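Local structure of high choriolytic enzyme 1 (Oryzias latipes, 3VTG) at residues 90-94 with 95-99; 153-156 with 157-161. The protein is a zinc metalloprotease of the astacin family that breaks down the egg envelope when the fish embryo hatches. One frame throughout, in Å; residues are numbered along the deposited sequence.

Contact 1: 90-94 with 95-99. With ZN (zinc ion), chain B.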
loop_
_atom_site.group_PDB
_atom_site.type_symbol
_atom_site.label_atom_id
_atom_site.label_comp_id
_atom_site.label_asym_id
_atom_site.label_seq_id
_atom_site.Cartn_x
_atom_site.Cartn_y
_atom_site.Cartn_z
ATOM N N GLY A 90 -2.089 15.486 -6.375
ATOM C CA GLY A 90 -0.823 14.875 -5.970
ATOM C C GLY A 90 -0.702 13.365 -6.040
ATOM O O GLY A 90 0.370 12.819 -5.766
ATOM N N CYS A 91 -1.781 12.682 -6.416
ATOM C CA CYS A 91 -1.817 11.221 -6.309
ATOM C C CYS A 91 -2.158 10.473 -7.598
ATOM O O CYS A 91 -2.163 9.241 -7.605
ATOM C CB CYS A 91 -2.801 10.791 -5.218
ATOM S SG CYS A 91 -2.629 11.648 -3.642
ATOM N N MET A 92 -2.444 11.196 -8.678
ATOM C CA MET A 92 -2.934 10.555 -9.906
ATOM C C MET A 92 -1.798 9.960 -10.747
ATOM O O MET A 92 -1.538 10.387 -11.877
ATOM C CB MET A 92 -3.802 11.521 -10.720
ATOM C CG MET A 92 -4.661 10.859 -11.791
ATOM S SD MET A 92 -5.843 9.643 -11.168
ATOM C CE MET A 92 -6.975 10.682 -10.247
ATOM N N TYR A 93 -1.129 8.970 -10.164
ATOM C CA TYR A 93 -0.003 8.286 -10.786
ATOM C C TYR A 93 -0.148 6.810 -10.477
ATOM O O TYR A 93 -0.486 6.437 -9.350
ATOM C CB TYR A 93 1.321 8.826 -10.238
ATOM C CG TYR A 93 1.479 10.311 -10.452
ATOM C CD1 TYR A 93 1.943 10.814 -11.667
ATOM C CD2 TYR A 93 1.143 11.217 -9.445
ATOM C CE1 TYR A 93 2.075 12.177 -11.871
ATOM C CE2 TYR A 93 1.271 12.584 -9.642
ATOM C CZ TYR A 93 1.739 13.055 -10.853
ATOM O OH TYR A 93 1.873 14.409 -11.055
ATOM N N SER A 94 0.106 5.975 -11.475
ATOM C CA SER A 94 -0.139 4.540 -11.354
ATOM C C SER A 94 0.482 3.912 -10.104
ATOM O O SER A 94 -0.202 3.208 -9.367
ATOM C CB SER A 94 0.324 3.799 -12.605
ATOM O OG SER A 94 -0.134 2.460 -12.577
ATOM N N GLY A 95 1.765 4.180 -9.868
ATOM C CA GLY A 95 2.481 3.590 -8.739
ATOM C C GLY A 95 1.908 3.975 -7.387
ATOM O O GLY A 95 1.800 3.135 -6.493
ATOM N N ILE A 96 1.544 5.245 -7.235
ATOM C CA ILE A 96 0.920 5.732 -6.005
ATOM C C ILE A 96 -0.435 5.054 -5.775
ATOM O O ILE A 96 -0.745 4.625 -4.653
ATOM C CB ILE A 96 0.784 7.272 -6.013
ATOM C CG1 ILE A 96 2.171 7.921 -5.905
ATOM C CG2 ILE A 96 -0.118 7.752 -4.880
ATOM C CD1 ILE A 96 2.179 9.431 -6.027
ATOM N N ILE A 97 -1.228 4.938 -6.837
ATOM C CA ILE A 97 -2.532 4.281 -6.737
ATOM C C ILE A 97 -2.361 2.809 -6.342
ATOM O O ILE A 97 -3.069 2.317 -5.464
ATOM C CB ILE A 97 -3.373 4.443 -8.026
ATOM C CG1 ILE A 97 -3.641 5.927 -8.308
ATOM C CG2 ILE A 97 -4.689 3.681 -7.906
ATOM C CD1 ILE A 97 -3.937 6.246 -9.760
ATOM N N GLN A 98 -1.397 2.128 -6.958
ATOM C CA GLN A 98 -1.082 0.739 -6.609
ATOM C C GLN A 98 -0.670 0.591 -5.141
ATOM O O GLN A 98 -1.088 -0.350 -4.465
ATOM C CB GLN A 98 0.017 0.190 -7.515
ATOM C CG GLN A 98 -0.386 0.028 -8.972
ATOM C CD GLN A 98 0.786 -0.398 -9.832
ATOM O OE1 GLN A 98 1.467 -1.381 -9.529
ATOM N NE2 GLN A 98 1.032 0.337 -10.908
ATOM N N HIS A 99 0.148 1.530 -4.666
ATOM C CA HIS A 99 0.553 1.617 -3.260
ATOM C C HIS A 99 -0.669 1.673 -2.366
ATOM O O HIS A 99 -0.780 0.908 -1.400
ATOM C CB HIS A 99 1.464 2.835 -3.089
ATOM C CG HIS A 99 1.834 3.153 -1.658
ATOM N ND1 HIS A 99 3.078 2.958 -1.170
ATOM C CD2 HIS A 99 1.088 3.715 -0.621
ATOM C CE1 HIS A 99 3.120 3.359 0.116
ATOM N NE2 HIS A 99 1.902 3.820 0.450
HETATM ZN ZN ZN B . 1.219 4.466 2.286
HETATM O O HOH W 1 -0.438 5.744 1.898
HETATM O O HOH W 2 2.293 6.474 1.932
#

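Contact 2: 153-156 with 157-161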
loop_
_atom_site.group_PDB
_atom_site.type_symbol
_atom_site.label_atom_id
_atom_site.label_comp_id
_atom_site.label_asym_id
_atom_site.label_seq_id
_atom_site.Cartn_x
_atom_site.Cartn_y
_atom_site.Cartn_z
ATOM N N MET A 153 5.990 -0.195 -1.114
ATOM C CA MET A 153 5.505 0.243 0.197
ATOM C C MET A 153 6.574 0.920 1.062
ATOM O O MET A 153 6.287 1.344 2.180
ATOM C CB MET A 153 4.890 -0.934 0.968
ATOM C CG MET A 153 3.801 -1.694 0.218
ATOM S SD MET A 153 2.488 -0.650 -0.450
ATOM C CE MET A 153 1.640 -0.154 1.045
ATOM N N HIS A 154 7.797 1.020 0.550
ATOM C CA HIS A 154 8.889 1.633 1.304
ATOM C C HIS A 154 8.916 3.120 1.102
ATOM O O HIS A 154 8.895 3.590 -0.032
ATOM C CB HIS A 154 10.228 1.034 0.882
ATOM C CG HIS A 154 11.299 1.125 1.945
ATOM N ND1 HIS A 154 11.745 2.299 2.438
ATOM C CD2 HIS A 154 12.011 0.128 2.608
ATOM C CE1 HIS A 154 12.688 2.062 3.372
ATOM N NE2 HIS A 154 12.851 0.736 3.473
ATOM N N TYR A 155 8.967 3.871 2.199
ATOM C CA TYR A 155 9.181 5.319 2.146
ATOM C C TYR A 155 10.524 5.654 1.495
ATOM O O TYR A 155 11.501 4.906 1.632
ATOM C CB TYR A 155 9.199 5.899 3.562
ATOM C CG TYR A 155 7.867 6.283 4.184
ATOM C CD1 TYR A 155 6.645 5.882 3.632
ATOM C CD2 TYR A 155 7.844 7.032 5.358
ATOM C CE1 TYR A 155 5.441 6.236 4.230
ATOM C CE2 TYR A 155 6.653 7.388 5.961
ATOM C CZ TYR A 155 5.456 6.993 5.396
ATOM O OH TYR A 155 4.278 7.353 6.005
ATOM N N GLY A 156 10.576 6.790 0.806
ATOM C CA GLY A 156 11.846 7.354 0.354
ATOM C C GLY A 156 12.660 7.854 1.539
ATOM O O GLY A 156 12.121 8.043 2.639
ATOM N N ARG A 157 13.954 8.076 1.316
ATOM C CA ARG A 157 14.875 8.460 2.391
ATOM C C ARG A 157 14.588 9.845 2.968
ATOM O O ARG A 157 15.010 10.150 4.084
ATOM C CB ARG A 157 16.339 8.361 1.927
ATOM C CG ARG A 157 16.756 9.372 0.865
ATOM C CD ARG A 157 18.159 9.092 0.338
ATOM N NE ARG A 157 18.271 7.769 -0.282
ATOM C CZ ARG A 157 19.035 6.774 0.171
ATOM N NH1 ARG A 157 19.787 6.932 1.254
ATOM N NH2 ARG A 157 19.053 5.611 -0.470
ATOM N N ASP A 158 13.873 10.664 2.201
ATOM C CA ASP A 158 13.552 12.032 2.595
ATOM C C ASP A 158 12.081 12.220 2.979
ATOM O O ASP A 158 11.616 13.347 3.120
ATOM C CB ASP A 158 13.958 13.018 1.487
ATOM C CG ASP A 158 13.281 12.729 0.149
ATOM O OD1 ASP A 158 12.674 11.648 -0.016
ATOM O OD2 ASP A 158 13.366 13.593 -0.755
ATOM N N ALA A 159 11.355 11.119 3.158
ATOM C CA ALA A 159 9.948 11.189 3.548
ATOM C C ALA A 159 9.820 11.906 4.885
ATOM O O ALA A 159 10.472 11.529 5.859
ATOM C CB ALA A 159 9.344 9.795 3.626
ATOM N N PHE A 160 9.002 12.957 4.912
ATOM C CA PHE A 160 8.769 13.763 6.119
ATOM C C PHE A 160 10.039 14.353 6.752
ATOM O O PHE A 160 10.087 14.583 7.961
ATOM C CB PHE A 160 7.948 12.974 7.151
ATOM C CG PHE A 160 6.610 12.526 6.639
ATOM C CD1 PHE A 160 5.614 13.456 6.361
ATOM C CD2 PHE A 160 6.342 11.178 6.433
ATOM C CE1 PHE A 160 4.376 13.052 5.888
ATOM C CE2 PHE A 160 5.105 10.768 5.958
ATOM C CZ PHE A 160 4.121 11.706 5.686
ATOM N N SER A 161 11.056 14.606 5.930
ATOM C CA SER A 161 12.272 15.269 6.395
ATOM C C SER A 161 11.990 16.728 6.741
ATOM O O SER A 161 11.285 17.420 6.007
ATOM C CB SER A 161 13.382 15.197 5.339
ATOM O OG SER A 161 13.992 13.919 5.296
#

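Contact 1: 90-94 with 95-99
Tyr93 and Ile96 touch side by side at the start of helix 94-105, with Tyr93 in the N-cap position. Gly95 is buried in the first turn. Ile96 follows, and its two branches part. CG2 packs on Cys91, 4.1 Å from CB. CD1 lies 4.0 Å from CD2 of Tyr93; the Tyr93 ring and the CG1-CD1 branch of Ile96 point the same way. CD1 also lies against O of Gly90, which sits in plane at an edge of the Tyr93 ring.

Ile97 gives the first helical bond, N to O of Tyr93 at 3.0 Å and nearly straight (167°). Its chi1 of -61° lays the CG1 branch beside the Tyr93 carbonyl, with CG1 3.4 Å from O. The extended chi2 then carries CD1 to SD of Met92, 4.1 Å away. That sulfur lies on a chain bent at chi2 and chi3. Ile86 and Ala41 add to the packing around Ile97.

Gln98 holds Ser94 twice. Its N bonds to O of Ser94 at 2.9 Å, and its NE2 bonds to OG of Ser94, also at 2.9 Å. The second bond is more bent (145°), with OG almost in the amide plane.

His99 makes no contact with 90-94. Its ring leads away to zinc, bound through NE2 at 2.1 Å. His103, His109 and two waters complete the site. ND1 of His99 bonds to O of Ile152, which fixes the rotation of the ring. The Cys91-Cys71 disulfide ties the loop before the helix. The contact thus starts the HExxH zinc helix of the astacins: polar bonds and apolar packing secure its first turn, and the metal ligand follows.

Contact 2: 153-156 with 157-161
Tyr155 packs obliquely on Ala159 and against Phe160, the close-packed part of the contact. CB of Ala159 is 3.6 Å from CD2 of Tyr155. The Tyr155 and Phe160 rings meet obliquely, with planes at 56° and centroids 5.8 Å apart. CE2 of Phe160 is 3.5 Å from OH of Tyr155, which lies at the edge of the Phe160 ring. CG of Tyr155 is anti to the carbonyl carbon (chi1 -86°), and this swings the ring toward Ala159 and Phe160.

The chain bends in two turns, type I from Gly156 to Ala159 and type II from Asp158 to Ser161. N of Ala159 bonds to O of Gly156 at 3.2 Å, from well above the carbonyl plane. Before the turns, ND1 of His154 bonds in plane to a lone pair of Tyr155 O at 2.7 Å.

Asp158 is the loose, exposed part. Arg157 starts away from 153-156 and is bonded outside the contact, NH1 to O of Pro175.

The nearest side-chain atom of Tyr155 is about 5 Å from zinc, too far for a metal bond. Met153 and Tyr155 fit the Met-turn methionine and following tyrosine of astacins; the packing probably helps hold that ring near the zinc.

Both contacts are local, and both border the zinc site of this astacin protease domain, one piece of a longer protein. Contact 1 is partly buried and opens helix 94-105, which carries two of the histidine ligands. Contact 2 is a surface contact in the loop between strands 120-122 and 169-171. Their centres are 15 Å apart. They meet where CE of Met153 packs on O of His99, 3.6 Å away. Contact 1 relies on helical bonds, one side-chain amide bond and isoleucine packing on a ring and a sulfur. In contact 2, turns and an aromatic pair do the work. The first holds a zinc ligand; the second holds a nearby ring that binds no metal.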